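PDB 5BZ1: suppressor protein MPT5 from Saccharomyces cerevisiae, which binds sequence elements in the 3'-UTRs of target mRNAs through its Pumilio domain and regulates their expression post-transcriptionally, repressing HO for example. Local coordinates for residues F221-K226 with V257-K262; E227-L232 with D288-A293; K263-I268 with Q323-V328. All coordinates share one frame; numbering follows the deposited sequence.

Interaction 1. Residues F221-K226 with V257-K262; sequences FLLDIK and VEKFIK. With nucleotides of chain B.
Successive repeats of the Pumilio superhelix, 6 and 7, meet here: Leu223 and Asp224 of repeat 6 lie against Lys259 and Phe260 on helix 253-273 of repeat 7. Leu223 points at this helix and both of its methyls meet Phe260. CD1 rests 4.1 Å from the backbone N of Phe260, while CD2 approaches the edge of the Phe260 ring, close to its plane and 4.1 Å from CD1 of the phenylalanine. Leu236 touches Leu223, and Leu233 and Phe237 touch the ring, so helix 229-240 continues this apolar layer. Beside it the contact turns polar. Lys259 leaves with CG anti to its backbone N, runs nearly straight, and bends at its last torsion (chi4 73°), which brings NZ 3.1 Å from both OD1 and OD2 of Asp224. The salt bridge is thus forked, and each of its hydrogen bonds is weak. The residue before Lys259, Glu258, points elsewhere and reaches the RNA in chain B. Its single oxygen OE1 takes two hydrogen bonds from the base of G2, lying 2.6 Å from N1 at an N-H...O angle of 147° and 2.6 Å from N2 at 140°. The other oxygen, OE2, is hydrogen-bonded to OG1 of Thr324, a second-shell contact that probably limits rotation of the carboxylate. A glutamine in place of Glu258 has no negative charge to set against the two guanine N-H groups and would probably leave them more weakly held, or one of them opposed by an amide N-H. A carboxylate reading the Watson-Crick edge of guanine from an RNA-facing helix, with the repeats stacked side by side behind it, is the classic recognition arrangement of PUF proteins.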
loop_
_atom_site.group_PDB
_atom_site.type_symbol
_atom_site.label_atom_id
_atom_site.label_comp_id
_atom_site.label_asym_id
_atom_site.label_seq_id
_atom_site.Cartn_x
_atom_site.Cartn_y
_atom_site.Cartn_z
ATOM N N PHE A 221 -5.613 4.600 4.218
ATOM C CA PHE A 221 -5.846 3.275 3.651
ATOM C C PHE A 221 -6.518 2.352 4.667
ATOM O O PHE A 221 -7.438 1.610 4.321
ATOM C CB PHE A 221 -4.545 2.648 3.142
ATOM C CG PHE A 221 -4.761 1.464 2.239
ATOM C CD1 PHE A 221 -4.860 1.636 0.865
ATOM C CD2 PHE A 221 -4.892 0.185 2.763
ATOM C CE1 PHE A 221 -5.074 0.550 0.024
ATOM C CE2 PHE A 221 -5.107 -0.909 1.929
ATOM C CZ PHE A 221 -5.197 -0.722 0.558
ATOM N N LEU A 222 -6.058 2.401 5.916
ATOM C CA LEU A 222 -6.682 1.636 6.994
ATOM C C LEU A 222 -8.151 2.012 7.164
ATOM O O LEU A 222 -8.997 1.150 7.404
ATOM C CB LEU A 222 -5.949 1.856 8.318
ATOM C CG LEU A 222 -4.606 1.170 8.543
ATOM C CD1 LEU A 222 -4.217 1.241 10.013
ATOM C CD2 LEU A 222 -4.659 -0.273 8.069
ATOM N N LEU A 223 -8.448 3.301 7.031
ATOM C CA LEU A 223 -9.800 3.808 7.244
ATOM C C LEU A 223 -10.788 3.306 6.180
ATOM O O LEU A 223 -12.004 3.412 6.355
ATOM C CB LEU A 223 -9.794 5.340 7.314
ATOM C CG LEU A 223 -9.222 5.954 8.593
ATOM C CD1 LEU A 223 -9.084 7.472 8.479
ATOM C CD2 LEU A 223 -10.096 5.597 9.781
ATOM N N ASP A 224 -10.259 2.754 5.090
ATOM C CA ASP A 224 -11.091 2.192 4.029
ATOM C C ASP A 224 -11.327 0.690 4.203
ATOM O O ASP A 224 -12.112 0.088 3.467
ATOM C CB ASP A 224 -10.476 2.472 2.653
ATOM C CG ASP A 224 -10.840 3.843 2.118
ATOM O OD1 ASP A 224 -11.931 4.345 2.457
ATOM O OD2 ASP A 224 -10.038 4.414 1.351
ATOM N N ILE A 225 -10.644 0.085 5.173
ATOM C CA ILE A 225 -10.844 -1.332 5.464
ATOM C C ILE A 225 -11.967 -1.516 6.490
ATOM O O ILE A 225 -11.770 -1.307 7.690
ATOM C CB ILE A 225 -9.551 -2.000 5.967
ATOM C CG1 ILE A 225 -8.404 -1.733 4.992
ATOM C CG2 ILE A 225 -9.763 -3.498 6.155
ATOM C CD1 ILE A 225 -7.072 -2.302 5.437
ATOM N N LYS A 226 -13.139 -1.916 6.002
ATOM C CA LYS A 226 -14.350 -2.007 6.817
ATOM C C LYS A 226 -14.236 -2.971 7.997
ATOM O O LYS A 226 -14.806 -2.727 9.061
ATOM C CB LYS A 226 -15.543 -2.389 5.939
ATOM C CG LYS A 226 -15.794 -1.425 4.788
ATOM C CD LYS A 226 -16.911 -1.914 3.876
ATOM C CE LYS A 226 -17.200 -0.902 2.771
ATOM N NZ LYS A 226 -18.484 -1.186 2.062
ATOM N N VAL A 257 -7.983 13.715 8.828
ATOM C CA VAL A 257 -9.125 14.191 9.605
ATOM C C VAL A 257 -10.404 14.192 8.766
ATOM O O VAL A 257 -11.446 13.709 9.212
ATOM C CB VAL A 257 -8.879 15.601 10.172
ATOM C CG1 VAL A 257 -10.114 16.114 10.893
ATOM C CG2 VAL A 257 -7.692 15.586 11.116
ATOM N N GLU A 258 -10.318 14.732 7.551
ATOM C CA GLU A 258 -11.457 14.758 6.635
ATOM C C GLU A 258 -11.969 13.354 6.317
ATOM O O GLU A 258 -13.173 13.101 6.334
ATOM C CB GLU A 258 -11.084 15.461 5.331
ATOM C CG GLU A 258 -10.788 16.944 5.461
ATOM C CD GLU A 258 -10.624 17.613 4.109
ATOM O OE1 GLU A 258 -9.487 17.642 3.594
ATOM O OE2 GLU A 258 -11.634 18.105 3.562
ATOM N N LYS A 259 -11.051 12.444 6.008
ATOM C CA LYS A 259 -11.441 11.079 5.685
ATOM C C LYS A 259 -12.104 10.417 6.890
ATOM O O LYS A 259 -13.060 9.659 6.740
ATOM C CB LYS A 259 -10.240 10.257 5.225
ATOM C CG LYS A 259 -10.628 8.865 4.750
ATOM C CD LYS A 259 -9.524 8.222 3.950
ATOM C CE LYS A 259 -10.017 6.973 3.236
ATOM N NZ LYS A 259 -10.897 7.281 2.075
ATOM N N PHE A 260 -11.596 10.721 8.080
ATOM C CA PHE A 260 -12.146 10.182 9.317
ATOM C C PHE A 260 -13.582 10.670 9.516
ATOM O O PHE A 260 -14.482 9.887 9.828
ATOM C CB PHE A 260 -11.265 10.591 10.500
ATOM C CG PHE A 260 -11.685 9.991 11.815
ATOM C CD1 PHE A 260 -11.421 8.659 12.101
ATOM C CD2 PHE A 260 -12.329 10.765 12.774
ATOM C CE1 PHE A 260 -11.804 8.103 13.313
ATOM C CE2 PHE A 260 -12.712 10.216 13.989
ATOM C CZ PHE A 260 -12.451 8.883 14.256
ATOM N N ILE A 261 -13.789 11.970 9.322
ATOM C CA ILE A 261 -15.107 12.577 9.474
ATOM C C ILE A 261 -16.111 12.022 8.460
ATOM O O ILE A 261 -17.231 11.656 8.829
ATOM C CB ILE A 261 -15.028 14.112 9.380
ATOM C CG1 ILE A 261 -14.311 14.674 10.610
ATOM C CG2 ILE A 261 -16.420 14.727 9.260
ATOM C CD1 ILE A 261 -14.007 16.163 10.529
ATOM N N LYS A 262 -15.713 11.966 7.190
ATOM C CA LYS A 262 -16.560 11.390 6.147
ATOM C C LYS A 262 -16.922 9.937 6.459
ATOM O O LYS A 262 -18.033 9.492 6.175
ATOM C CB LYS A 262 -15.877 11.475 4.778
ATOM C CG LYS A 262 -15.789 12.885 4.196
ATOM C CD LYS A 262 -15.230 12.855 2.776
ATOM C CE LYS A 262 -14.051 13.804 2.623
ATOM N NZ LYS A 262 -13.446 13.735 1.261
ATOM P P G B 2 -4.801 25.139 -3.818
ATOM O OP1 G B 2 -3.621 25.116 -4.713
ATOM O OP2 G B 2 -6.134 24.734 -4.333
ATOM O "O5'" G B 2 -4.474 24.228 -2.558
ATOM C "C5'" G B 2 -3.419 24.563 -1.671
ATOM C "C4'" G B 2 -3.116 23.419 -0.745
ATOM O "O4'" G B 2 -4.253 23.178 0.117
ATOM C "C3'" G B 2 -2.876 22.081 -1.420
ATOM O "O3'" G B 2 -1.561 21.957 -1.931
ATOM C "C2'" G B 2 -3.209 21.085 -0.316
ATOM O "O2'" G B 2 -2.120 20.936 0.584
ATOM C "C1'" G B 2 -4.352 21.802 0.411
ATOM N N9 G B 2 -5.679 21.320 -0.019
ATOM C C8 G B 2 -6.332 21.548 -1.209
ATOM N N7 G B 2 -7.498 20.962 -1.260
ATOM C C5 G B 2 -7.627 20.306 -0.043
ATOM C C6 G B 2 -8.677 19.503 0.475
ATOM O O6 G B 2 -9.750 19.198 -0.053
ATOM N N1 G B 2 -8.381 19.047 1.753
ATOM C C2 G B 2 -7.223 19.324 2.439
ATOM N N2 G B 2 -7.114 18.793 3.665
ATOM N N3 G B 2 -6.238 20.066 1.969
ATOM C C4 G B 2 -6.506 20.519 0.730
#

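Interaction 2. Residues E227-L232 with D288-A293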
loop_
_atom_site.group_PDB
_atom_site.type_symbol
_atom_site.label_atom_id
_atom_site.label_comp_id
_atom_site.label_asym_id
_atom_site.label_seq_id
_atom_site.Cartn_x
_atom_site.Cartn_y
_atom_site.Cartn_z
ATOM N N GLU A 227 -13.493 -4.059 7.811
ATOM C CA GLU A 227 -13.332 -5.061 8.858
ATOM C C GLU A 227 -12.562 -4.527 10.071
ATOM O O GLU A 227 -12.502 -5.188 11.109
ATOM C CB GLU A 227 -12.641 -6.314 8.305
ATOM C CG GLU A 227 -13.430 -7.055 7.224
ATOM C CD GLU A 227 -13.335 -6.401 5.854
ATOM O OE1 GLU A 227 -12.651 -5.363 5.721
ATOM O OE2 GLU A 227 -13.949 -6.931 4.905
ATOM N N LEU A 228 -11.980 -3.336 9.936
ATOM C CA LEU A 228 -11.227 -2.712 11.024
ATOM C C LEU A 228 -12.081 -1.731 11.831
ATOM O O LEU A 228 -11.670 -1.286 12.907
ATOM C CB LEU A 228 -9.996 -1.980 10.484
ATOM C CG LEU A 228 -8.956 -2.784 9.705
ATOM C CD1 LEU A 228 -7.724 -1.941 9.416
ATOM C CD2 LEU A 228 -8.573 -4.038 10.461
ATOM N N ASP A 229 -13.261 -1.403 11.307
ATOM C CA ASP A 229 -14.146 -0.404 11.910
ATOM C C ASP A 229 -14.364 -0.590 13.416
ATOM O O ASP A 229 -14.382 0.384 14.170
ATOM C CB ASP A 229 -15.507 -0.399 11.199
ATOM C CG ASP A 229 -15.438 0.187 9.796
ATOM O OD1 ASP A 229 -14.319 0.448 9.308
ATOM O OD2 ASP A 229 -16.507 0.372 9.175
ATOM N N PHE A 230 -14.511 -1.841 13.846
ATOM C CA PHE A 230 -14.896 -2.148 15.228
ATOM C C PHE A 230 -13.897 -1.672 16.292
ATOM O O PHE A 230 -14.261 -1.529 17.458
ATOM C CB PHE A 230 -15.193 -3.648 15.395
ATOM C CG PHE A 230 -13.964 -4.512 15.459
ATOM C CD1 PHE A 230 -13.489 -4.970 16.682
ATOM C CD2 PHE A 230 -13.284 -4.870 14.301
ATOM C CE1 PHE A 230 -12.358 -5.769 16.752
ATOM C CE2 PHE A 230 -12.151 -5.668 14.361
ATOM C CZ PHE A 230 -11.687 -6.116 15.589
ATOM N N TYR A 231 -12.651 -1.421 15.892
ATOM C CA TYR A 231 -11.640 -0.939 16.832
ATOM C C TYR A 231 -10.918 0.329 16.366
ATOM O O TYR A 231 -10.564 1.175 17.185
ATOM C CB TYR A 231 -10.612 -2.033 17.140
ATOM C CG TYR A 231 -9.557 -2.200 16.073
ATOM C CD1 TYR A 231 -8.299 -1.626 16.214
ATOM C CD2 TYR A 231 -9.819 -2.931 14.927
ATOM C CE1 TYR A 231 -7.339 -1.775 15.241
ATOM C CE2 TYR A 231 -8.868 -3.088 13.954
ATOM C CZ TYR A 231 -7.633 -2.509 14.113
ATOM O OH TYR A 231 -6.698 -2.675 13.129
ATOM N N LEU A 232 -10.695 0.453 15.059
ATOM C CA LEU A 232 -9.836 1.511 14.525
ATOM C C LEU A 232 -10.355 2.927 14.787
ATOM O O LEU A 232 -9.572 3.824 15.098
ATOM C CB LEU A 232 -9.577 1.309 13.027
ATOM C CG LEU A 232 -8.511 2.230 12.430
ATOM C CD1 LEU A 232 -7.181 2.045 13.148
ATOM C CD2 LEU A 232 -8.345 1.990 10.941
ATOM N N ASP A 288 -23.695 -3.032 14.807
ATOM C CA ASP A 288 -24.239 -2.051 15.742
ATOM C C ASP A 288 -23.166 -1.316 16.549
ATOM O O ASP A 288 -23.204 -0.091 16.645
ATOM C CB ASP A 288 -25.292 -2.683 16.661
ATOM C CG ASP A 288 -26.671 -2.724 16.024
ATOM O OD1 ASP A 288 -26.894 -1.961 15.061
ATOM O OD2 ASP A 288 -27.528 -3.509 16.487
ATOM N N ASP A 289 -22.203 -2.052 17.105
ATOM C CA ASP A 289 -21.177 -1.433 17.950
ATOM C C ASP A 289 -20.323 -0.413 17.196
ATOM O O ASP A 289 -19.920 0.603 17.764
ATOM C CB ASP A 289 -20.288 -2.488 18.614
ATOM C CG ASP A 289 -19.804 -2.056 19.988
ATOM O OD1 ASP A 289 -20.607 -1.461 20.738
ATOM O OD2 ASP A 289 -18.623 -2.301 20.314
ATOM N N VAL A 290 -20.053 -0.691 15.922
ATOM C CA VAL A 290 -19.391 0.268 15.040
ATOM C C VAL A 290 -20.201 1.567 14.972
ATOM O O VAL A 290 -19.645 2.669 14.989
ATOM C CB VAL A 290 -19.215 -0.310 13.614
ATOM C CG1 VAL A 290 -18.861 0.784 12.623
ATOM C CG2 VAL A 290 -18.157 -1.410 13.600
ATOM N N ILE A 291 -21.523 1.421 14.915
ATOM C CA ILE A 291 -22.439 2.555 14.787
ATOM C C ILE A 291 -22.559 3.377 16.076
ATOM O O ILE A 291 -22.488 4.610 16.036
ATOM C CB ILE A 291 -23.833 2.088 14.301
ATOM C CG1 ILE A 291 -23.734 1.538 12.875
ATOM C CG2 ILE A 291 -24.842 3.227 14.367
ATOM C CD1 ILE A 291 -24.852 0.585 12.490
ATOM N N ASN A 292 -22.736 2.699 17.210
ATOM C CA ASN A 292 -22.805 3.365 18.513
ATOM C C ASN A 292 -21.547 4.183 18.794
ATOM O O ASN A 292 -21.615 5.297 19.311
ATOM C CB ASN A 292 -22.985 2.343 19.641
ATOM C CG ASN A 292 -23.894 1.191 19.256
ATOM O OD1 ASN A 292 -24.883 1.371 18.550
ATOM N ND2 ASN A 292 -23.559 -0.006 19.730
ATOM N N ALA A 293 -20.398 3.607 18.456
ATOM C CA ALA A 293 -19.113 4.263 18.656
ATOM C C ALA A 293 -19.004 5.522 17.797
ATOM O O ALA A 293 -18.582 6.574 18.275
ATOM C CB ALA A 293 -17.979 3.303 18.339
#
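The ring of Phe230, a residue whose CB touches Val290, carries CD2 of Tyr231 on one face, 3.6 Å above the plane and offset toward the rim, and has the carbonyl oxygen of Glu227 at its edge, in plane. The neighbouring Tyr231 ring has CB of Leu232 over the centre of one face, while CD2 of Leu228 sits at its edge. These residues lie at the beginning of helix 229-240 in Pumilio repeat 6, and they meet the first turn of helix 288-307, so the contact joins two helix starts in the stacked helical repeats of the PUF superhelix. Of the Phe230 side chain, CB makes the contact: chi1 of 77° sets CG between the backbone N and the carbonyl carbon and carries the ring away from helix 288-307. Val290 supplies the other side. Its CG2 lies 4.1 Å from CB of Phe230, and it comes closer, to 3.7 Å, to the backbone N of that residue. The backbones are correspondingly near, with the CA atoms of Phe230 and Val290 5.1 Å apart. Both valine methyls also rest against CB of Asp229, so that an aspartate takes part in an apolar contact through its methylene. The carboxylate is buried, yet its charge is met: OD1 forms a salt bridge with Lys263 on helix 253-273. Ile267 of that same helix touches both Asp229 and Val290. Across the interface itself no hydrogen bond forms, and CB of Asp229 lies 3.7 Å from CG2 of Val290 and 3.8 Å from its CG1.

Interaction 3. Residues K263-I268 with Q323-V328. With nucleotides of chain B.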
loop_
_atom_site.group_PDB
_atom_site.type_symbol
_atom_site.label_atom_id
_atom_site.label_comp_id
_atom_site.label_asym_id
_atom_site.label_seq_id
_atom_site.Cartn_x
_atom_site.Cartn_y
_atom_site.Cartn_z
ATOM N N LYS A 263 -15.979 9.205 7.045
ATOM C CA LYS A 263 -16.215 7.814 7.413
ATOM C C LYS A 263 -17.288 7.707 8.497
ATOM O O LYS A 263 -18.151 6.829 8.447
ATOM C CB LYS A 263 -14.920 7.157 7.889
ATOM C CG LYS A 263 -15.069 5.673 8.164
ATOM C CD LYS A 263 -13.762 5.039 8.600
ATOM C CE LYS A 263 -13.955 3.556 8.862
ATOM N NZ LYS A 263 -14.429 2.828 7.651
ATOM N N LEU A 264 -17.227 8.609 9.474
ATOM C CA LEU A 264 -18.223 8.665 10.539
ATOM C C LEU A 264 -19.615 8.921 9.968
ATOM O O LEU A 264 -20.577 8.239 10.323
ATOM C CB LEU A 264 -17.866 9.756 11.553
ATOM C CG LEU A 264 -16.656 9.522 12.458
ATOM C CD1 LEU A 264 -16.387 10.741 13.319
ATOM C CD2 LEU A 264 -16.865 8.300 13.336
ATOM N N PHE A 265 -19.707 9.912 9.087
ATOM C CA PHE A 265 -20.960 10.260 8.428
ATOM C C PHE A 265 -21.528 9.078 7.647
ATOM O O PHE A 265 -22.713 8.765 7.754
ATOM C CB PHE A 265 -20.740 11.441 7.481
ATOM C CG PHE A 265 -20.755 12.786 8.161
ATOM C CD1 PHE A 265 -21.662 13.062 9.178
ATOM C CD2 PHE A 265 -19.866 13.780 7.772
ATOM C CE1 PHE A 265 -21.681 14.308 9.796
ATOM C CE2 PHE A 265 -19.879 15.024 8.383
ATOM C CZ PHE A 265 -20.787 15.287 9.398
ATOM N N ARG A 266 -20.676 8.420 6.868
ATOM C CA ARG A 266 -21.119 7.325 6.006
ATOM C C ARG A 266 -21.650 6.127 6.797
ATOM O O ARG A 266 -22.638 5.500 6.405
ATOM C CB ARG A 266 -19.993 6.886 5.067
ATOM C CG ARG A 266 -20.455 5.936 3.977
ATOM C CD ARG A 266 -19.390 5.735 2.914
ATOM N NE ARG A 266 -19.966 5.229 1.671
ATOM C CZ ARG A 266 -19.260 4.942 0.582
ATOM N NH1 ARG A 266 -17.943 5.106 0.581
ATOM N NH2 ARG A 266 -19.869 4.489 -0.504
ATOM N N ILE A 267 -20.991 5.815 7.909
ATOM C CA ILE A 267 -21.421 4.717 8.770
ATOM C C ILE A 267 -22.801 4.987 9.367
ATOM O O ILE A 267 -23.689 4.135 9.315
ATOM C CB ILE A 267 -20.408 4.462 9.907
ATOM C CG1 ILE A 267 -19.188 3.712 9.372
ATOM C CG2 ILE A 267 -21.044 3.660 11.023
ATOM C CD1 ILE A 267 -18.077 3.534 10.387
ATOM N N ILE A 268 -22.970 6.180 9.925
ATOM C CA ILE A 268 -24.203 6.548 10.611
ATOM C C ILE A 268 -25.394 6.669 9.651
ATOM O O ILE A 268 -26.480 6.167 9.942
ATOM C CB ILE A 268 -24.014 7.843 11.443
ATOM C CG1 ILE A 268 -22.916 7.642 12.492
ATOM C CG2 ILE A 268 -25.307 8.253 12.123
ATOM C CD1 ILE A 268 -22.576 8.892 13.293
ATOM N N GLN A 323 -15.226 22.652 6.598
ATOM C CA GLN A 323 -16.185 22.569 5.499
ATOM C C GLN A 323 -16.745 21.158 5.313
ATOM O O GLN A 323 -17.921 20.985 4.991
ATOM C CB GLN A 323 -15.553 23.059 4.192
ATOM C CG GLN A 323 -15.403 24.575 4.092
ATOM C CD GLN A 323 -14.865 25.016 2.747
ATOM O OE1 GLN A 323 -15.517 24.842 1.716
ATOM N NE2 GLN A 323 -13.663 25.582 2.748
ATOM N N THR A 324 -15.898 20.154 5.513
ATOM C CA THR A 324 -16.330 18.765 5.407
ATOM C C THR A 324 -17.364 18.435 6.488
ATOM O O THR A 324 -18.363 17.765 6.219
ATOM C CB THR A 324 -15.134 17.803 5.494
ATOM O OG1 THR A 324 -14.354 17.909 4.297
ATOM C CG2 THR A 324 -15.602 16.363 5.667
ATOM N N LEU A 325 -17.132 18.929 7.700
ATOM C CA LEU A 325 -18.053 18.693 8.808
ATOM C C LEU A 325 -19.367 19.452 8.617
ATOM O O LEU A 325 -20.419 19.007 9.079
ATOM C CB LEU A 325 -17.402 19.089 10.139
ATOM C CG LEU A 325 -18.180 18.749 11.414
ATOM C CD1 LEU A 325 -18.229 17.243 11.618
ATOM C CD2 LEU A 325 -17.583 19.431 12.636
ATOM N N LEU A 326 -19.302 20.590 7.928
ATOM C CA LEU A 326 -20.462 21.469 7.759
ATOM C C LEU A 326 -21.338 21.102 6.560
ATOM O O LEU A 326 -22.482 21.550 6.463
ATOM C CB LEU A 326 -20.014 22.931 7.633
ATOM C CG LEU A 326 -19.446 23.633 8.866
ATOM C CD1 LEU A 326 -19.023 25.057 8.545
ATOM C CD2 LEU A 326 -20.465 23.639 9.977
ATOM N N ASP A 327 -20.803 20.287 5.655
ATOM C CA ASP A 327 -21.479 19.984 4.391
ATOM C C ASP A 327 -22.706 19.081 4.567
ATOM O O ASP A 327 -22.572 17.886 4.842
ATOM C CB ASP A 327 -20.499 19.341 3.409
ATOM C CG ASP A 327 -21.006 19.361 1.979
ATOM O OD1 ASP A 327 -22.164 19.773 1.750
ATOM O OD2 ASP A 327 -20.243 18.950 1.081
ATOM N N VAL A 328 -23.892 19.658 4.376
ATOM C CA VAL A 328 -25.160 18.951 4.568
ATOM C C VAL A 328 -25.323 17.740 3.632
ATOM O O VAL A 328 -26.141 16.855 3.889
ATOM C CB VAL A 328 -26.364 19.918 4.430
ATOM C CG1 VAL A 328 -26.650 20.216 2.964
ATOM C CG2 VAL A 328 -27.599 19.348 5.114
ATOM O "O5'" U B 1 -8.082 28.015 -4.546
ATOM C "C5'" U B 1 -7.003 28.877 -4.210
ATOM C "C4'" U B 1 -6.419 28.529 -2.864
ATOM O "O4'" U B 1 -7.345 28.899 -1.812
ATOM C "C3'" U B 1 -6.144 27.054 -2.616
ATOM O "O3'" U B 1 -4.927 26.619 -3.200
ATOM C "C2'" U B 1 -6.167 26.959 -1.093
ATOM O "O2'" U B 1 -4.932 27.384 -0.535
ATOM C "C1'" U B 1 -7.241 27.993 -0.736
ATOM N N1 U B 1 -8.568 27.376 -0.502
ATOM C C2 U B 1 -8.857 26.967 0.793
ATOM O O2 U B 1 -8.068 27.092 1.716
ATOM N N3 U B 1 -10.097 26.400 0.966
ATOM C C4 U B 1 -11.057 26.204 -0.006
ATOM O O4 U B 1 -12.127 25.679 0.313
ATOM C C5 U B 1 -10.687 26.658 -1.317
ATOM C C6 U B 1 -9.486 27.218 -1.521
#
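Phe265 thrusts the outer edge of its ring against the last turn of helix 318-326, where it overlaps Leu325 and the peptide groups beside it. Three atoms meet the rim. CE2 lies 3.8 Å from the carbonyl oxygen of Thr324, CZ is 3.8 Å from the carbonyl oxygen of Leu325, and CZ also touches CD1 of Leu325 at 3.9 Å. Both oxygens sit near the ring plane, so the slightly positive C-H edge faces electron-rich carbonyls, an arrangement likely to be mildly attractive although no hydrogen bond crosses the contact. The leucine meets the phenylalanine at about a right angle; its chi1 of -173° places CG opposite the backbone N and turns the branch toward the ring. This is the seam between Pumilio repeats 7 and 8, in which the RNA-facing helix of the last repeat stacks on its predecessor in the PUF superhelix. The ring is also met by that of Tyr331, the planes about 35° apart, and by Leu298 of helix 288-307. The carbonyl of Thr324 has a true donor as well, ND2 of Asn330, in the turn that follows the helix. From the same helix, Gln323 leads away from Phe265 to the RNA. Its chain is extended beyond CG, and NE2 donates to O4 of U1 in chain B over 2.9 Å, with an N-H...O angle of 154°. The amide is held through its oxygen as well, since OE1 accepts a hydrogen bond from NZ of Lys391 on helix 385-398, which probably limits its freedom to flip.

How the interactions relate
Followed from the N terminus, the chain passes 221-226 and then 227-232, returns at 257-262 to close interaction 1 over 30 intervening residues, and runs on through 263-268 to 288-293, which closes interaction 2. Interactions 1 and 2 therefore cross, as do 2 and 3, whereas interaction 3 opens after interaction 1 has closed and ends at 323-328. Helix 253-273 serves both interactions 1 and 3, binding repeat 6 to repeat 7 and repeat 7 to repeat 8. Lys263 joins all three: its NZ lies 2.8 Å from O of Leu223 and 2.9 Å from OD1 of Asp229. Interactions 1 and 3 also each carry a base contact, to consecutive nucleotides.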